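Local coordinates for hypothetical protein Atu2299 (Agrobacterium tumefaciens, PDB 2HLY) that is of unknown function but belongs to the DUF2026 family of the papain-like peptidase clan, so a related fold is likely while any enzymatic activity remains unproven, at residues Gly83-Phe88 with Ala148-Arg152; Val115-Phe120 with Glu201-Trp207. One frame throughout, in Å; residues are numbered along the deposited sequence.

Contact 1: Gly83-Phe88 with Ala148-Arg152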
ATOM      1  N   GLY A  83      13.235 -10.497  -2.339  1.00 20.54           N
ATOM      2  CA  GLY A  83      12.437 -11.459  -3.090  1.00 20.71           C
ATOM      3  C   GLY A  83      12.671 -11.414  -4.589  1.00 20.89           C
ATOM      4  O   GLY A  83      12.643 -10.342  -5.207  1.00 20.60           O
ATOM      5  N   ALA A  84      12.902 -12.588  -5.178  1.00 20.88           N
ATOM      6  CA  ALA A  84      13.055 -12.703  -6.627  1.00 20.86           C
ATOM      7  C   ALA A  84      11.718 -12.951  -7.318  1.00 21.09           C
ATOM      8  O   ALA A  84      11.617 -12.898  -8.547  1.00 21.12           O
ATOM      9  CB  ALA A  84      14.061 -13.804  -6.970  1.00 21.17           C
ATOM     10  N   GLY A  85      10.684 -13.200  -6.517  1.00 20.42           N
ATOM     11  CA  GLY A  85       9.345 -13.466  -7.022  1.00 20.27           C
ATOM     12  C   GLY A  85       8.303 -12.726  -6.207  1.00 19.67           C
ATOM     13  O   GLY A  85       8.404 -11.505  -6.006  1.00 19.24           O
ATOM     14  N   GLU A  86       7.323 -13.473  -5.707  1.00 18.95           N
ATOM     15  CA  GLU A  86       6.162 -12.867  -5.069  1.00 18.73           C
ATOM     16  C   GLU A  86       6.423 -12.313  -3.667  1.00 17.56           C
ATOM     17  O   GLU A  86       5.515 -11.721  -3.072  1.00 17.56           O
ATOM     18  CB  GLU A  86       4.967 -13.837  -5.071  1.00 18.59           C
ATOM     19  CG  GLU A  86       4.470 -14.148  -6.487  1.00 20.37           C
ATOM     20  CD  GLU A  86       3.198 -14.992  -6.538  1.00 21.58           C
ATOM     21  OE1 GLU A  86       2.600 -15.273  -5.468  1.00 25.19           O
ATOM     22  OE2 GLU A  86       2.795 -15.361  -7.674  1.00 23.91           O
ATOM     23  N   ASN A  87       7.640 -12.502  -3.143  1.00 16.34           N
ATOM     24  CA  ASN A  87       8.011 -11.917  -1.832  1.00 15.53           C
ATOM     25  C   ASN A  87       8.562 -10.492  -1.906  1.00 14.39           C
ATOM     26  O   ASN A  87       8.815  -9.880  -0.868  1.00 14.59           O
ATOM     27  CB  ASN A  87       9.008 -12.799  -1.065  1.00 16.13           C
ATOM     28  CG  ASN A  87       8.396 -14.094  -0.589  1.00 18.26           C
ATOM     29  OD1 ASN A  87       7.217 -14.145  -0.233  1.00 19.71           O
ATOM     30  ND2 ASN A  87       9.198 -15.150  -0.569  1.00 18.60           N
ATOM     31  N   PHE A  88       8.778  -9.991  -3.118  1.00 13.34           N
ATOM     32  CA  PHE A  88       9.126  -8.580  -3.314  1.00 12.44           C
ATOM     33  C   PHE A  88       7.989  -7.710  -2.770  1.00 11.64           C
ATOM     34  O   PHE A  88       6.812  -8.049  -2.924  1.00 11.84           O
ATOM     35  CB  PHE A  88       9.314  -8.294  -4.796  1.00 13.12           C
ATOM     36  CG  PHE A  88       9.946  -6.968  -5.071  1.00 14.31           C
ATOM     37  CD1 PHE A  88      11.324  -6.838  -4.992  1.00 15.00           C
ATOM     38  CD2 PHE A  88       9.172  -5.865  -5.412  1.00 17.01           C
ATOM     39  CE1 PHE A  88      11.933  -5.626  -5.244  1.00 17.17           C
ATOM     40  CE2 PHE A  88       9.785  -4.633  -5.668  1.00 18.05           C
ATOM     41  CZ  PHE A  88      11.164  -4.528  -5.568  1.00 15.70           C
ATOM     42  N   ALA A 148      15.961  -3.568  -8.751  1.00 12.57           N
ATOM     43  CA  ALA A 148      14.855  -4.518  -8.782  1.00 11.90           C
ATOM     44  C   ALA A 148      13.510  -3.814  -8.954  1.00 11.44           C
ATOM     45  O   ALA A 148      12.668  -4.266  -9.732  1.00 11.70           O
ATOM     46  CB  ALA A 148      14.844  -5.372  -7.502  1.00 13.18           C
ATOM     47  N   THR A 149      13.327  -2.707  -8.239  1.00 11.11           N
ATOM     48  CA  THR A 149      12.084  -1.941  -8.341  1.00 10.88           C
ATOM     49  C   THR A 149      11.873  -1.446  -9.763  1.00 11.06           C
ATOM     50  O   THR A 149      10.790  -1.631 -10.343  1.00 11.25           O
ATOM     51  CB  THR A 149      12.086  -0.795  -7.335  1.00 11.20           C
ATOM     52  OG1 THR A 149      12.213  -1.350  -6.022  1.00 10.68           O
ATOM     53  CG2 THR A 149      10.798   0.019  -7.416  1.00 11.89           C
ATOM     54  N   ALA A 150      12.929  -0.881 -10.348  1.00 10.83           N
ATOM     55  CA  ALA A 150      12.833  -0.371 -11.715  1.00 11.01           C
ATOM     56  C   ALA A 150      12.427  -1.493 -12.677  1.00 11.60           C
ATOM     57  O   ALA A 150      11.529  -1.318 -13.508  1.00 12.42           O
ATOM     58  CB  ALA A 150      14.154   0.265 -12.156  1.00 11.21           C
ATOM     59  N   ARG A 151      13.079  -2.646 -12.556  1.00 11.72           N
ATOM     60  CA  ARG A 151      12.761  -3.763 -13.438  1.00 12.92           C
ATOM     61  C   ARG A 151      11.333  -4.276 -13.243  1.00 12.57           C
ATOM     62  O   ARG A 151      10.669  -4.627 -14.211  1.00 12.99           O
ATOM     63  CB  ARG A 151      13.790  -4.889 -13.303  1.00 12.83           C
ATOM     64  CG  ARG A 151      15.180  -4.481 -13.816  1.00 13.44           C
ATOM     65  CD  ARG A 151      16.181  -5.641 -13.750  1.00 15.32           C
ATOM     66  NE  ARG A 151      17.465  -5.331 -14.401  1.00 18.57           N
ATOM     67  CZ  ARG A 151      18.634  -5.197 -13.768  1.00 18.68           C
ATOM     68  NH1 ARG A 151      18.710  -5.338 -12.443  1.00 19.05           N
ATOM     69  NH2 ARG A 151      19.751  -4.925 -14.453  1.00 18.19           N
ATOM     70  N   ARG A 152      10.864  -4.322 -11.991  1.00 12.45           N
ATOM     71  CA  ARG A 152       9.514  -4.803 -11.719  1.00 13.05           C
ATOM     72  C   ARG A 152       8.459  -3.949 -12.413  1.00 13.17           C
ATOM     73  O   ARG A 152       7.434  -4.463 -12.865  1.00 13.48           O
ATOM     74  CB  ARG A 152       9.246  -4.824 -10.214  1.00 13.32           C
ATOM     75  CG  ARG A 152      10.018  -5.886  -9.479  1.00 16.38           C
ATOM     76  CD  ARG A 152       9.120  -6.996  -9.082  1.00 20.47           C
ATOM     77  NE  ARG A 152       9.890  -8.083  -8.500  1.00 22.69           N
ATOM     78  CZ  ARG A 152       9.357  -9.211  -8.062  1.00 21.50           C
ATOM     79  NH1 ARG A 152       8.042  -9.396  -8.128  1.00 22.02           N
ATOM     80  NH2 ARG A 152      10.151 -10.149  -7.556  1.00 22.95           N
TER

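Contact 2: Val115-Phe120 with Glu201-Trp207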
ATOM      1  N   VAL A 115      -2.692 -12.212  11.295  1.00 17.84           N
ATOM      2  CA  VAL A 115      -2.376 -10.791  11.300  1.00 17.09           C
ATOM      3  C   VAL A 115      -3.656  -9.971  11.178  1.00 16.63           C
ATOM      4  O   VAL A 115      -4.414 -10.161  10.221  1.00 16.84           O
ATOM      5  CB  VAL A 115      -1.398 -10.433  10.157  1.00 16.60           C
ATOM      6  CG1 VAL A 115      -1.125  -8.928  10.133  1.00 16.22           C
ATOM      7  CG2 VAL A 115      -0.114 -11.213  10.327  1.00 15.57           C
ATOM      8  N   PRO A 116      -3.903  -9.070  12.153  1.00 16.18           N
ATOM      9  CA  PRO A 116      -5.019  -8.117  12.125  1.00 15.57           C
ATOM     10  C   PRO A 116      -4.845  -7.100  11.002  1.00 14.88           C
ATOM     11  O   PRO A 116      -3.726  -6.899  10.518  1.00 14.80           O
ATOM     12  CB  PRO A 116      -4.894  -7.382  13.468  1.00 16.37           C
ATOM     13  CG  PRO A 116      -4.018  -8.214  14.309  1.00 17.36           C
ATOM     14  CD  PRO A 116      -3.105  -8.932  13.384  1.00 16.31           C
ATOM     15  N   ALA A 117      -5.948  -6.485  10.591  1.00 13.12           N
ATOM     16  CA  ALA A 117      -5.908  -5.409   9.598  1.00 12.56           C
ATOM     17  C   ALA A 117      -5.822  -4.068  10.322  1.00 12.15           C
ATOM     18  O   ALA A 117      -6.775  -3.664  11.003  1.00 12.48           O
ATOM     19  CB  ALA A 117      -7.152  -5.468   8.717  1.00 12.86           C
ATOM     20  N   LYS A 118      -4.683  -3.382  10.201  1.00 10.76           N
ATOM     21  CA  LYS A 118      -4.503  -2.071  10.822  1.00 10.35           C
ATOM     22  C   LYS A 118      -3.725  -1.129   9.896  1.00 10.30           C
ATOM     23  O   LYS A 118      -3.088  -1.571   8.943  1.00 10.55           O
ATOM     24  CB  LYS A 118      -3.765  -2.165  12.172  1.00 10.53           C
ATOM     25  CG  LYS A 118      -4.389  -3.080  13.221  1.00 10.70           C
ATOM     26  CD  LYS A 118      -3.616  -2.976  14.529  1.00 12.23           C
ATOM     27  CE  LYS A 118      -4.083  -3.996  15.547  1.00 16.30           C
ATOM     28  NZ  LYS A 118      -3.456  -3.747  16.875  1.00 22.02           N
ATOM     29  N   MET A 119      -3.781   0.168  10.189  1.00  9.37           N
ATOM     30  CA  MET A 119      -2.991   1.137   9.439  1.00  9.31           C
ATOM     31  C   MET A 119      -1.490   0.984   9.699  1.00  8.95           C
ATOM     32  O   MET A 119      -1.089   0.816  10.846  1.00  9.94           O
ATOM     33  CB  MET A 119      -3.403   2.552   9.837  1.00  9.34           C
ATOM     34  CG  MET A 119      -2.492   3.618   9.260  1.00 10.08           C
ATOM     35  SD  MET A 119      -3.009   5.315   9.498  1.00 10.50           S
ATOM     36  CE  MET A 119      -2.635   5.553  11.228  1.00 12.09           C
ATOM     37  N   PHE A 120      -0.678   1.102   8.638  1.00  8.33           N
ATOM     38  CA  PHE A 120       0.764   1.321   8.820  1.00  8.06           C
ATOM     39  C   PHE A 120       1.191   2.682   8.257  1.00  7.90           C
ATOM     40  O   PHE A 120       1.227   2.893   7.051  1.00  8.16           O
ATOM     41  CB  PHE A 120       1.646   0.222   8.203  1.00  8.49           C
ATOM     42  CG  PHE A 120       3.078   0.388   8.590  1.00  8.19           C
ATOM     43  CD1 PHE A 120       3.551  -0.165   9.784  1.00 10.74           C
ATOM     44  CD2 PHE A 120       3.929   1.191   7.821  1.00  8.68           C
ATOM     45  CE1 PHE A 120       4.880   0.042  10.193  1.00 12.25           C
ATOM     46  CE2 PHE A 120       5.249   1.427   8.235  1.00  9.41           C
ATOM     47  CZ  PHE A 120       5.719   0.833   9.417  1.00 11.71           C
ATOM     48  N   GLU A 201     -15.135  -4.090   4.074  1.00 15.41           N
ATOM     49  CA  GLU A 201     -14.563  -4.468   5.381  1.00 16.47           C
ATOM     50  C   GLU A 201     -14.640  -3.294   6.361  1.00 15.81           C
ATOM     51  O   GLU A 201     -14.503  -2.139   5.960  1.00 16.06           O
ATOM     52  CB  GLU A 201     -13.104  -4.940   5.227  1.00 17.47           C
ATOM     53  CG  GLU A 201     -12.496  -5.639   6.469  1.00 19.29           C
ATOM     54  CD  GLU A 201     -11.039  -6.098   6.246  1.00 19.57           C
ATOM     55  OE1 GLU A 201     -10.479  -5.820   5.158  1.00 25.43           O
ATOM     56  OE2 GLU A 201     -10.451  -6.732   7.152  1.00 22.09           O
ATOM     57  N   MET A 202     -14.890  -3.602   7.632  1.00 15.02           N
ATOM     58  CA  MET A 202     -14.799  -2.624   8.711  1.00 15.02           C
ATOM     59  C   MET A 202     -13.333  -2.540   9.098  1.00 14.39           C
ATOM     60  O   MET A 202     -12.694  -3.570   9.326  1.00 14.87           O
ATOM     61  CB  MET A 202     -15.637  -3.084   9.910  1.00 15.47           C
ATOM     62  CG  MET A 202     -15.775  -2.077  11.021  1.00 16.99           C
ATOM     63  SD  MET A 202     -17.099  -2.570  12.149  1.00 18.94           S
ATOM     64  CE  MET A 202     -18.538  -1.934  11.296  1.00 18.99           C
ATOM     65  N   LEU A 203     -12.814  -1.313   9.185  1.00 13.05           N
ATOM     66  CA  LEU A 203     -11.374  -1.091   9.359  1.00 12.73           C
ATOM     67  C   LEU A 203     -11.078  -0.180  10.532  1.00 12.77           C
ATOM     68  O   LEU A 203     -11.548   0.962  10.570  1.00 11.95           O
ATOM     69  CB  LEU A 203     -10.802  -0.465   8.094  1.00 13.46           C
ATOM     70  CG  LEU A 203     -10.816  -1.354   6.849  1.00 12.88           C
ATOM     71  CD1 LEU A 203     -10.575  -0.503   5.600  1.00 15.90           C
ATOM     72  CD2 LEU A 203      -9.794  -2.488   6.969  1.00 16.60           C
ATOM     73  N   THR A 204     -10.275  -0.685  11.472  1.00 13.22           N
ATOM     74  CA  THR A 204      -9.899   0.054  12.672  1.00 14.33           C
ATOM     75  C   THR A 204      -8.468  -0.294  13.079  1.00 13.77           C
ATOM     76  O   THR A 204      -7.977  -1.379  12.760  1.00 14.34           O
ATOM     77  CB  THR A 204     -10.831  -0.294  13.883  1.00 15.03           C
ATOM     78  OG1 THR A 204     -10.581  -1.635  14.311  1.00 18.97           O
ATOM     79  CG2 THR A 204     -12.328  -0.128  13.533  1.00 16.58           C
ATOM     80  N   GLY A 205      -7.828   0.615  13.803  1.00 13.03           N
ATOM     81  CA  GLY A 205      -6.538   0.329  14.431  1.00 12.76           C
ATOM     82  C   GLY A 205      -5.330   0.826  13.658  1.00 12.22           C
ATOM     83  O   GLY A 205      -5.391   1.050  12.446  1.00 11.93           O
ATOM     84  N   ALA A 206      -4.229   0.998  14.386  1.00 11.86           N
ATOM     85  CA  ALA A 206      -2.958   1.426  13.803  1.00 12.01           C
ATOM     86  C   ALA A 206      -1.787   0.692  14.438  1.00 12.20           C
ATOM     87  O   ALA A 206      -1.746   0.505  15.669  1.00 12.84           O
ATOM     88  CB  ALA A 206      -2.773   2.931  13.972  1.00 11.98           C
ATOM     89  N   TRP A 207      -0.847   0.268  13.600  1.00 11.92           N
ATOM     90  CA  TRP A 207       0.404  -0.349  14.076  1.00 13.17           C
ATOM     91  C   TRP A 207       1.345   0.686  14.649  1.00 14.09           C
ATOM     92  O   TRP A 207       2.151   0.376  15.535  1.00 14.98           O
ATOM     93  CB  TRP A 207       1.112  -1.074  12.940  1.00 11.96           C
ATOM     94  CG  TRP A 207       0.347  -2.252  12.455  1.00 11.53           C
ATOM     95  CD1 TRP A 207      -0.133  -2.451  11.199  1.00 11.91           C
ATOM     96  CD2 TRP A 207      -0.044  -3.393  13.229  1.00 10.32           C
ATOM     97  NE1 TRP A 207      -0.779  -3.664  11.122  1.00 10.05           N
ATOM     98  CE2 TRP A 207      -0.766  -4.255  12.359  1.00 10.22           C
ATOM     99  CE3 TRP A 207       0.131  -3.773  14.573  1.00 11.68           C
ATOM    100  CZ2 TRP A 207      -1.292  -5.483  12.781  1.00 10.51           C
ATOM    101  CZ3 TRP A 207      -0.405  -4.990  14.999  1.00 11.83           C
ATOM    102  CH2 TRP A 207      -1.118  -5.825  14.108  1.00 11.13           C
ATOM    103  OXT TRP A 207       1.341   1.847  14.235  1.00 15.75           O
TER
HETATM  104  O   HOH W   1      -2.368  -5.019   9.172  1.00 10.47           O
HETATM  105  O   HOH W   2      -9.489  -3.605  10.958  1.00 13.11           O
HETATM  106  O   HOH W   3      -1.418  -1.659  17.321  1.00 31.92           O
HETATM  107  O   HOH W   4       0.599   3.052  11.974  1.00 14.95           O

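Contact 1: Gly83-Phe88 with Ala148-Arg152
Phe-88 meets Arg-152 from its first side-chain carbon onward, the aromatic and the guanidinium chain sliding past one another in opposite directions. Phe-88 CB sits squarely over one face of the guanidinium, 3.4 Å from Arg-152 CZ. One bond further out, Phe-88 CG lies 3.6 Å from Arg-152 NE, which hangs above the ring near its rim. The two planes are only 10° apart, so the charged group is laid almost parallel to the ring, over its CB end. Along one flank of the ring Phe-88 CD2 then passes Arg-152 CD, and Arg-152 CG stands over the ring face, 4.2 Å from the centroid of Phe-88, in a CH-pi contact. On the other flank Phe-88 CE1 packs on Ala-148 CB at 3.7 Å. The far end, Phe-88 CZ, is met in the ring plane by Thr-149 OG1 at 3.4 Å, a hydroxyl already hydrogen-bonded to the carbonyl of Glu-145, the residue just before helix 146-152. Because CG stands anti to the backbone N (chi1 -168°), the ring reaches out of its loop to this helix.

The loop makes a type I beta turn from Gly-85 to Phe-88 just before strand 89-94, a member of the four-stranded antiparallel sheet; the partner helix 146-152 follows strand 140-144 of another sheet. A bend at chi2 of Arg-152 (-106°) carries its guanidinium over Phe-88 to that turn. There Arg-152 NH2 donates to Gly-85 O at 2.7 Å, in the carbonyl plane and on a lone pair, while Arg-152 NH1 adds a weak bond to Gly-85 O at 3.0 Å. Phe-88 N grips the same oxygen to close the turn, and Ala-32 and Met-36 of helix 31-50 also touch the arginine side chain.

Contact 2: Val115-Phe120 with Glu201-Trp207
Lys-118 lies across one face of the Trp-207 indole, and this pair forms the dense part of the contact. From CB, 3.5 Å from Trp-207 NE1, the extended lysine chain runs over the ring system. Lys-118 CD stands directly above the six-membered ring of Trp-207, 3.5 Å from its centroid, in a CH-pi contact; further out, NZ makes an off-centre cation-pi interaction. Trp-207 CG is turned beside its backbone N (chi1 -66°), which brings the indole back along the loop to Pro-116. The proline and tryptophan side chains cross at about a right angle, with Pro-116 CD in the indole plane and 3.8 Å from Trp-207 CH2. Leu-65 of strand 60-65 and Ser-137 also touch the tryptophan.

The backbones join next to this packing in a single parallel beta bridge between Met-119 and Ala-206. Met-119 N gives a nearly straight bond to Gly-205 O (2.9 Å, 176°), although it approaches from above the carbonyl plane, and Trp-207 N returns one to Met-119 O at 2.8 Å. The C-terminal tail thus pairs with the chain just as it enters strand 120-123, an outermost strand of the four-stranded sheet, where Phe-120 is backbone-bonded to Asp-100.

Toward Glu-201 the fit slackens. Ala-117 CB only brushes Leu-203 CD2, at 4.3 Å, and Ala-117 O and Thr-204 O, both acceptors, come within 3.1 Å of each other without a hydrogen bond. Water 2 lies between Ala-117 O and Thr-204 N, accepting from the latter. Solvent enters the denser end as well, but in ordered places: water 1 takes protons from Trp-207 NE1 and Lys-118 N and gives one to Pro-116 O, whereas water 3 links Lys-118 NZ to Ala-206 O.

Contacts 1 and 2 lie on opposite sides of the chain's centre, about 26 Å apart between centres and about 13 Å between nearest atoms. Both are partly buried, and each involves a loop leading into a strand of the same four-stranded sheet: segment 83-88 runs into strand 89-94, whereas segment 115-120 leads to the outermost strand 120-123. Their partners differ. Contact 1 brings a helix against its loop, so side chains do the joining and the polar link is arginine to backbone. Contact 2 pairs two irregular segments through both backbone bonds and side-chain packing on Trp-207, and its larger interface includes bridging waters. In each, a cationic side chain covers one face of an aromatic ring.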